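Local coordinates for protein amorpha-4,11-diene synthase (Artemisia annua, PDB 4GAX) that probably converts farnesyl diphosphate into a cyclic sesquiterpene, as an engineered, metal-dependent plant sesquiterpene synthase, at residues A[253-258]-A[284-289]. Residues are numbered along the deposited sequence; the frame is centred on the assembly and turned at random.
Sequences SLHREE and ECYFWA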
# COMPACT_ATOMS: atom_id res chain seq x y z
N SER A 253 6.51 5.13 17.85
CA SER A 253 7.87 5.20 18.37
C SER A 253 8.78 4.22 17.65
O SER A 253 9.94 4.53 17.36
CB SER A 253 7.91 4.94 19.89
OG SER A 253 7.37 6.04 20.58
N LEU A 254 8.26 3.03 17.35
CA LEU A 254 9.04 2.02 16.64
C LEU A 254 9.36 2.51 15.23
O LEU A 254 10.50 2.40 14.77
CB LEU A 254 8.28 0.69 16.58
CG LEU A 254 8.92 -0.37 15.69
CD1 LEU A 254 10.27 -0.85 16.26
CD2 LEU A 254 7.98 -1.54 15.48
N HIS A 255 8.36 3.07 14.55
CA HIS A 255 8.58 3.62 13.21
C HIS A 255 9.64 4.70 13.26
O HIS A 255 10.48 4.78 12.36
CB HIS A 255 7.28 4.21 12.64
CG HIS A 255 6.21 3.20 12.41
ND1 HIS A 255 4.87 3.51 12.40
CD2 HIS A 255 6.29 1.86 12.17
CE1 HIS A 255 4.16 2.42 12.17
NE2 HIS A 255 4.99 1.40 12.03
N ARG A 256 9.60 5.52 14.30
CA ARG A 256 10.59 6.58 14.44
C ARG A 256 11.99 6.00 14.66
O ARG A 256 12.98 6.58 14.18
CB ARG A 256 10.20 7.55 15.56
CG ARG A 256 9.09 8.51 15.15
CD ARG A 256 9.59 9.54 14.15
NE ARG A 256 10.55 10.46 14.76
CZ ARG A 256 10.24 11.66 15.27
NH1 ARG A 256 8.99 12.10 15.25
NH2 ARG A 256 11.19 12.41 15.80
N GLU A 257 12.08 4.90 15.39
CA GLU A 257 13.37 4.21 15.59
C GLU A 257 13.94 3.69 14.26
O GLU A 257 15.13 3.82 13.99
CB GLU A 257 13.25 3.04 16.58
CG GLU A 257 12.86 3.45 18.01
CD GLU A 257 12.80 2.26 18.98
OE1 GLU A 257 12.48 1.13 18.53
OE2 GLU A 257 13.09 2.45 20.18
N GLU A 258 13.07 3.08 13.45
CA GLU A 258 13.44 2.57 12.13
C GLU A 258 13.94 3.69 11.21
O GLU A 258 14.96 3.54 10.53
CB GLU A 258 12.24 1.86 11.48
CG GLU A 258 11.73 0.68 12.29
CD GLU A 258 10.39 0.16 11.81
OE1 GLU A 258 9.79 0.77 10.89
OE2 GLU A 258 9.91 -0.88 12.35
N GLU A 284 11.17 9.75 2.25
CA GLU A 284 10.27 9.30 1.19
C GLU A 284 10.39 7.80 0.89
O GLU A 284 9.39 7.12 0.66
CB GLU A 284 10.51 10.13 -0.08
CG GLU A 284 10.04 11.60 0.05
CD GLU A 284 10.92 12.49 0.96
OE1 GLU A 284 12.07 12.12 1.27
OE2 GLU A 284 10.44 13.58 1.36
N CYS A 285 11.60 7.26 0.91
CA CYS A 285 11.77 5.82 0.67
C CYS A 285 11.17 5.04 1.83
O CYS A 285 10.52 4.01 1.64
CB CYS A 285 13.24 5.46 0.50
SG CYS A 285 14.04 6.25 -0.93
N TYR A 286 11.40 5.53 3.04
CA TYR A 286 10.83 4.88 4.23
C TYR A 286 9.30 4.88 4.21
O TYR A 286 8.67 3.88 4.55
CB TYR A 286 11.35 5.54 5.52
CG TYR A 286 10.72 4.90 6.73
CD1 TYR A 286 9.86 5.60 7.55
CD2 TYR A 286 10.97 3.57 7.02
CE1 TYR A 286 9.25 4.98 8.66
CE2 TYR A 286 10.38 2.94 8.11
CZ TYR A 286 9.52 3.65 8.93
OH TYR A 286 8.93 3.02 10.00
N PHE A 287 8.70 6.01 3.82
CA PHE A 287 7.24 6.14 3.82
C PHE A 287 6.63 5.12 2.87
O PHE A 287 5.61 4.50 3.16
CB PHE A 287 6.81 7.57 3.45
CG PHE A 287 5.35 7.86 3.75
CD1 PHE A 287 4.91 7.96 5.06
CD2 PHE A 287 4.44 8.02 2.71
CE1 PHE A 287 3.56 8.22 5.34
CE2 PHE A 287 3.09 8.29 2.99
CZ PHE A 287 2.65 8.38 4.30
N TRP A 288 7.28 4.93 1.74
CA TRP A 288 6.86 3.92 0.78
C TRP A 288 7.00 2.51 1.39
O TRP A 288 6.08 1.67 1.28
CB TRP A 288 7.72 4.08 -0.47
CG TRP A 288 7.29 3.37 -1.69
CD1 TRP A 288 6.46 2.29 -1.77
CD2 TRP A 288 7.67 3.69 -3.03
NE1 TRP A 288 6.31 1.92 -3.09
CE2 TRP A 288 7.04 2.77 -3.88
CE3 TRP A 288 8.49 4.67 -3.59
CZ2 TRP A 288 7.20 2.80 -5.27
CZ3 TRP A 288 8.65 4.71 -4.98
CH2 TRP A 288 8.01 3.77 -5.80
N ALA A 289 8.14 2.24 2.03
CA ALA A 289 8.33 0.93 2.68
C ALA A 289 7.28 0.74 3.77
O ALA A 289 6.74 -0.37 3.98
CB ALA A 289 9.72 0.82 3.26
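The helices carrying Glu258 and Tyr286 are well separated here, with 8.6 Å between the CA atoms of these two residues even at the closest pair, and the tyrosine spans the gap. Its CG lies anti to the backbone N (chi1 178°), which sends the ring straight out from helix 282-292. At the far end Tyr286 OH donates a hydrogen bond of 2.6 Å to Glu258 OE1. The oxygen is met on its anti side, 25° out of the carboxylate plane, and sits at the edge of the ring; carboxylate and tyrosine ring are turned 79° against each other. Tyr286 OH also rests on His255, 3.3 Å from both its CA and CB. Both carboxylate oxygens of the buried Glu258 are engaged: OE2 makes a salt bridge with Arg302 and a hydrogen bond with Ser299. His255 NE2 is hydrogen-bonded to Phe294 O. A phenylalanine here would remove the hydroxyl, and the buried carboxylate would probably be held less firmly in its rotation. In this all-helical terpene synthase fold the contact ties helix 238-269 to helix 282-292 of the metal-binding domain, with helix 299-322 supplying the carboxylate's other partners and Leu557 of helix 547-557 packing against His255.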